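Local coordinates for putative NAD(P)H:FMN oxidoreductase (Porphyromonas gingivalis W83, PDB 3GE5), which binds flavin mononucleotide and, as a member of the nitroreductase family, probably acts as a flavin-dependent oxidoreductase drawing electrons from NAD(P)H, at residues 70-74 against 123-127; 103-109 against 162-168. One frame throughout, in Å; residues are numbered along the deposited sequence.

Contact 1 of 2, residues 70-74 against 123-127; sequences QPWHF and DTSIA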
loop_
_atom_site.group_PDB
_atom_site.type_symbol
_atom_site.label_atom_id
_atom_site.label_comp_id
_atom_site.label_asym_id
_atom_site.label_seq_id
_atom_site.Cartn_x
_atom_site.Cartn_y
_atom_site.Cartn_z
ATOM N N GLN A 70 6.649 -5.183 11.090
ATOM C CA GLN A 70 7.482 -4.216 10.364
ATOM C C GLN A 70 8.644 -4.913 9.657
ATOM O O GLN A 70 9.805 -4.530 9.855
ATOM C CB GLN A 70 8.004 -3.147 11.326
ATOM C CG GLN A 70 6.904 -2.389 12.117
ATOM C CD GLN A 70 7.448 -1.850 13.436
ATOM O OE1 GLN A 70 8.285 -0.932 13.438
ATOM N NE2 GLN A 70 7.018 -2.444 14.566
ATOM N N PRO A 71 8.356 -5.893 8.759
ATOM C CA PRO A 71 9.403 -6.737 8.173
ATOM C C PRO A 71 10.115 -6.072 6.977
ATOM O O PRO A 71 10.364 -6.695 5.957
ATOM C CB PRO A 71 8.634 -7.987 7.746
ATOM C CG PRO A 71 7.338 -7.398 7.280
ATOM C CD PRO A 71 7.025 -6.278 8.243
ATOM N N TRP A 72 10.456 -4.792 7.144
ATOM C CA TRP A 72 11.052 -3.977 6.110
ATOM C C TRP A 72 12.337 -3.345 6.602
ATOM O O TRP A 72 12.592 -3.293 7.818
ATOM C CB TRP A 72 10.075 -2.872 5.658
ATOM C CG TRP A 72 9.396 -2.102 6.757
ATOM C CD1 TRP A 72 9.979 -1.336 7.718
ATOM C CD2 TRP A 72 7.980 -2.020 6.976
ATOM N NE1 TRP A 72 9.005 -0.808 8.559
ATOM C CE2 TRP A 72 7.774 -1.183 8.101
ATOM C CE3 TRP A 72 6.861 -2.564 6.317
ATOM C CZ2 TRP A 72 6.487 -0.884 8.594
ATOM C CZ3 TRP A 72 5.586 -2.259 6.804
ATOM C CH2 TRP A 72 5.415 -1.440 7.926
ATOM N N HIS A 73 13.135 -2.893 5.658
ATOM C CA HIS A 73 14.313 -2.096 5.899
ATOM C C HIS A 73 14.470 -1.185 4.711
ATOM O O HIS A 73 14.289 -1.630 3.568
ATOM C CB HIS A 73 15.593 -2.917 6.117
ATOM C CG HIS A 73 16.707 -2.127 6.734
ATOM N ND1 HIS A 73 16.802 -1.910 8.096
ATOM C CD2 HIS A 73 17.768 -1.490 6.175
ATOM C CE1 HIS A 73 17.891 -1.187 8.343
ATOM N NE2 HIS A 73 18.486 -0.908 7.195
ATOM N N PHE A 74 14.750 0.092 4.976
ATOM C CA PHE A 74 14.843 1.085 3.896
ATOM C C PHE A 74 16.297 1.444 3.639
ATOM O O PHE A 74 16.987 2.017 4.506
ATOM C CB PHE A 74 14.022 2.339 4.240
ATOM C CG PHE A 74 12.630 2.021 4.717
ATOM C CD1 PHE A 74 11.745 1.309 3.925
ATOM C CD2 PHE A 74 12.232 2.423 5.987
ATOM C CE1 PHE A 74 10.461 1.045 4.391
ATOM C CE2 PHE A 74 10.952 2.143 6.467
ATOM C CZ PHE A 74 10.069 1.429 5.666
ATOM N N ASP A 123 3.370 -6.221 3.212
ATOM C CA ASP A 123 3.793 -5.233 4.206
ATOM C C ASP A 123 4.734 -4.181 3.593
ATOM O O ASP A 123 4.567 -2.969 3.819
ATOM C CB ASP A 123 4.499 -5.917 5.372
ATOM C CG ASP A 123 3.572 -6.727 6.265
ATOM O OD1 ASP A 123 2.376 -6.364 6.399
ATOM O OD2 ASP A 123 4.077 -7.677 6.899
ATOM N N THR A 124 5.679 -4.623 2.761
ATOM C CA THR A 124 6.593 -3.660 2.132
ATOM C C THR A 124 5.835 -2.677 1.233
ATOM O O THR A 124 6.233 -1.508 1.075
ATOM C CB THR A 124 7.778 -4.323 1.327
ATOM O OG1 THR A 124 7.272 -5.129 0.263
ATOM C CG2 THR A 124 8.712 -5.152 2.266
ATOM N N SER A 125 4.783 -3.189 0.602
ATOM C CA SER A 125 3.959 -2.363 -0.259
ATOM C C SER A 125 3.138 -1.314 0.501
ATOM O O SER A 125 2.866 -0.223 -0.027
ATOM C CB SER A 125 3.089 -3.237 -1.146
ATOM O OG SER A 125 3.896 -4.009 -2.025
ATOM N N ILE A 126 2.748 -1.612 1.721
ATOM C CA ILE A 126 2.077 -0.579 2.547
ATOM C C ILE A 126 3.101 0.530 2.858
ATOM O O ILE A 126 2.802 1.734 2.711
ATOM C CB ILE A 126 1.493 -1.181 3.868
ATOM C CG1 ILE A 126 0.503 -2.338 3.580
ATOM C CG2 ILE A 126 0.801 -0.118 4.650
ATOM C CD1 ILE A 126 0.077 -3.173 4.836
ATOM N N ALA A 127 4.304 0.135 3.272
ATOM C CA ALA A 127 5.343 1.127 3.585
ATOM C C ALA A 127 5.670 1.982 2.315
ATOM O O ALA A 127 5.778 3.223 2.387
ATOM C CB ALA A 127 6.628 0.482 4.119
#

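Contact 2 of 2, residues 103-109 against 162-168; sequences ITLGDHQ and HMTPVSI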
loop_
_atom_site.group_PDB
_atom_site.type_symbol
_atom_site.label_atom_id
_atom_site.label_comp_id
_atom_site.label_asym_id
_atom_site.label_seq_id
_atom_site.Cartn_x
_atom_site.Cartn_y
_atom_site.Cartn_z
ATOM N N ILE A 103 15.346 1.907 -1.577
ATOM C CA ILE A 103 15.208 0.457 -1.864
ATOM C C ILE A 103 14.534 -0.161 -0.662
ATOM O O ILE A 103 15.116 -0.177 0.438
ATOM C CB ILE A 103 16.562 -0.237 -2.107
ATOM C CG1 ILE A 103 17.406 0.556 -3.115
ATOM C CG2 ILE A 103 16.328 -1.719 -2.537
ATOM C CD1 ILE A 103 18.779 0.026 -3.429
ATOM N N THR A 104 13.320 -0.673 -0.841
ATOM C CA THR A 104 12.600 -1.291 0.260
ATOM C C THR A 104 12.856 -2.792 0.257
ATOM O O THR A 104 12.473 -3.505 -0.673
ATOM C CB THR A 104 11.105 -0.982 0.205
ATOM O OG1 THR A 104 10.954 0.442 0.217
ATOM C CG2 THR A 104 10.328 -1.593 1.387
ATOM N N LEU A 105 13.508 -3.226 1.333
ATOM C CA LEU A 105 13.879 -4.582 1.541
ATOM C C LEU A 105 12.829 -5.253 2.407
ATOM O O LEU A 105 12.368 -4.663 3.405
ATOM C CB LEU A 105 15.215 -4.663 2.285
ATOM C CG LEU A 105 16.371 -3.832 1.724
ATOM C CD1 LEU A 105 17.647 -4.074 2.501
ATOM C CD2 LEU A 105 16.551 -4.163 0.197
ATOM N N GLY A 106 12.457 -6.474 2.043
ATOM C CA GLY A 106 11.521 -7.251 2.849
ATOM C C GLY A 106 12.269 -8.392 3.512
ATOM O O GLY A 106 13.076 -9.080 2.860
ATOM N N ASP A 107 12.033 -8.578 4.808
ATOM C CA ASP A 107 12.762 -9.574 5.599
ATOM C C ASP A 107 11.878 -10.822 5.792
ATOM O O ASP A 107 10.955 -10.808 6.612
ATOM C CB ASP A 107 13.200 -8.962 6.918
ATOM C CG ASP A 107 14.145 -9.841 7.691
ATOM O OD1 ASP A 107 14.070 -11.088 7.570
ATOM O OD2 ASP A 107 14.941 -9.273 8.443
ATOM N N HIS A 108 12.156 -11.885 5.044
ATOM C CA HIS A 108 11.326 -13.079 5.154
ATOM C C HIS A 108 11.370 -13.710 6.550
ATOM O O HIS A 108 10.364 -14.277 7.003
ATOM C CB HIS A 108 11.647 -14.053 4.035
ATOM C CG HIS A 108 11.100 -13.612 2.713
ATOM N ND1 HIS A 108 9.757 -13.675 2.413
ATOM C CD2 HIS A 108 11.702 -13.066 1.628
ATOM C CE1 HIS A 108 9.558 -13.214 1.191
ATOM N NE2 HIS A 108 10.722 -12.835 0.694
ATOM N N GLN A 109 12.486 -13.549 7.265
ATOM C CA GLN A 109 12.565 -14.124 8.609
ATOM C C GLN A 109 11.678 -13.382 9.627
ATOM O O GLN A 109 11.419 -13.904 10.712
ATOM C CB GLN A 109 14.008 -14.144 9.101
ATOM C CG GLN A 109 14.923 -15.074 8.421
ATOM C CD GLN A 109 16.388 -14.930 8.949
ATOM O OE1 GLN A 109 16.759 -14.002 9.729
ATOM N NE2 GLN A 109 17.196 -15.799 8.493
ATOM N N HIS A 162 18.117 -13.809 3.237
ATOM C CA HIS A 162 16.776 -13.801 3.825
ATOM C C HIS A 162 16.011 -12.479 3.642
ATOM O O HIS A 162 14.833 -12.371 4.036
ATOM C CB HIS A 162 16.865 -14.218 5.299
ATOM C CG HIS A 162 17.471 -13.179 6.190
ATOM N ND1 HIS A 162 18.818 -13.140 6.484
ATOM C CD2 HIS A 162 16.910 -12.136 6.842
ATOM C CE1 HIS A 162 19.056 -12.110 7.278
ATOM N NE2 HIS A 162 17.912 -11.484 7.509
HETATM N N MSE A 163 16.644 -11.496 3.028
HETATM C CA MSE A 163 15.996 -10.242 2.697
HETATM C C MSE A 163 15.948 -10.087 1.162
HETATM O O MSE A 163 16.860 -10.488 0.462
HETATM C CB MSE A 163 16.734 -9.091 3.375
HETATM C CG MSE A 163 16.661 -9.138 4.896
HETATM SE SE MSE A 163 18.014 -7.995 5.709
HETATM C CE MSE A 163 17.272 -6.333 5.257
ATOM N N THR A 164 14.858 -9.530 0.655
ATOM C CA THR A 164 14.670 -9.350 -0.764
ATOM C C THR A 164 14.400 -7.879 -1.056
ATOM O O THR A 164 13.565 -7.269 -0.405
ATOM C CB THR A 164 13.462 -10.169 -1.288
ATOM O OG1 THR A 164 13.680 -11.573 -1.035
ATOM C CG2 THR A 164 13.275 -9.930 -2.830
ATOM N N PRO A 165 15.133 -7.284 -2.027
ATOM C CA PRO A 165 14.711 -5.931 -2.461
ATOM C C PRO A 165 13.421 -6.054 -3.286
ATOM O O PRO A 165 13.448 -6.643 -4.374
ATOM C CB PRO A 165 15.885 -5.470 -3.316
ATOM C CG PRO A 165 16.523 -6.737 -3.834
ATOM C CD PRO A 165 16.307 -7.785 -2.781
ATOM N N VAL A 166 12.290 -5.603 -2.749
ATOM C CA VAL A 166 10.974 -5.843 -3.389
ATOM C C VAL A 166 10.602 -4.742 -4.398
ATOM O O VAL A 166 10.153 -4.999 -5.514
ATOM C CB VAL A 166 9.861 -5.974 -2.317
ATOM C CG1 VAL A 166 8.497 -6.239 -2.960
ATOM C CG2 VAL A 166 10.222 -7.080 -1.271
ATOM N N SER A 167 10.829 -3.504 -3.971
ATOM C CA SER A 167 10.412 -2.294 -4.683
ATOM C C SER A 167 11.423 -1.191 -4.414
ATOM O O SER A 167 12.074 -1.185 -3.349
ATOM C CB SER A 167 9.058 -1.835 -4.193
ATOM O OG SER A 167 8.052 -2.800 -4.423
ATOM N N ILE A 168 11.522 -0.252 -5.357
ATOM C CA ILE A 168 12.352 0.955 -5.191
ATOM C C ILE A 168 11.524 2.199 -5.448
ATOM O O ILE A 168 10.818 2.274 -6.465
ATOM C CB ILE A 168 13.529 0.950 -6.182
ATOM C CG1 ILE A 168 14.423 -0.293 -6.006
ATOM C CG2 ILE A 168 14.355 2.262 -6.069
ATOM C CD1 ILE A 168 15.499 -0.488 -7.073
#

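Contact 1 of 2, residues 70-74 against 123-127
Trp72 and Phe74, at the start of strand 72-77, lie against Ala127 of helix 120-137, where the helix packs on the antiparallel sheet of the α+β fold of the nitroreductase family. The short segments run at 39° to each other, their axes 9.3 Å apart. The apolar part centres on the small methyl of Ala127. Its CB makes a CH-π contact over one face of Trp72, 4.0 Å from the centroid of the six-membered ring, and meets the edge of Phe74 at CE1 and CZ. The small methyl suits a place between the face of one ring and the edge of another. The other face of the indole is covered by its own chain, with Gln70 CA above the ring centre. Trp72 CG sits between the backbone N and the carbonyl carbon (chi1 47°), which carries the indole across to the helix.

Polar atoms meet carbon at the N-terminal end of both segments. Pro71, centre of an inverse gamma turn, lays its ring across Asp123. That carboxylate is held by Ser119 OG and Ala66 N, and the bound flavin mononucleotide touches Asp123 as well. Pro71 CG lies 3.3 Å from Asp123 OD2, while the indole edge reaches the helix backbone, Trp72 CZ3 being 3.2 Å from Asp123 O.

Contact 2 of 2, residues 103-109 against 162-168
Two central neighbours of the four-stranded antiparallel sheet, strands 100-107 and 163-172, pair here around a beta bulge. Five backbone hydrogen bonds join them. Thr104 N gives to Ser167 O (2.8 Å) and Val166 N to Thr104 O (3.0 Å); farther along, Gly106 and Thr164 exchange a reciprocal pair, and His108 N donates to His162 O, just before strand 163-172, at 2.9 Å. The register slips by one between Thr104 and Leu105; the extra residue is Val166, whose psi of -45° departs from extended geometry, and Ser167 N is left without a partner in the model. Pro165 suits the non-hydrogen-bonded place opposite Leu105, since it has no N-H to offer. Gly106, with no side chain, lets Val166 CG2 come close to its backbone N.

On the face bearing Ile103, Leu105 and Asp107, Pro165 CB fits between Ile103 CG2 and Leu105 CD2, lying 3.8 Å from the latter. The bend at chi3 (71°) of Met163, a selenomethionine, turns CE onto Leu105 CD1 at 3.6 Å. Helix 150-156 covers this face through Cys153.

Beyond the end of strand 100-107, the amide of Gln109 stacks on the His162 imidazole, their planes 3° apart, with OE1 3.4 Å above the ring centre. Asp107 OD1 comes to the ring's edge, 3.1 Å from His162 CD2, while its OD2 makes a salt bridge with Arg110. On the sheet face that carries Thr104, Ser167 touches Cys146 of the flavin site. The pairing is that of a beta bulge in the central antiparallel sheet of the nitroreductase fold.

Overall arrangement
From the N terminus, the chain first runs through 70-74, the start of strand 72-77, outermost within this chain, then through 103-109 on the neighbouring strand. It next enters helix 120-137, where 123-127 closes the loop of contact 1, and only later reaches 162-168, which closes contact 2. The two loops therefore cross. Their centres are 8 Å apart, and strands 72-77 and 100-107 are joined directly, His73 O and Leu105 N lying 2.9 Å apart in a probable hydrogen bond. Thr124 bridges helix and sheet, its CG2 packing on Gly106 CA. Together the contacts tie the helix to three neighbouring strands, and both reach the second subunit, to which Phe74 extends the sheet.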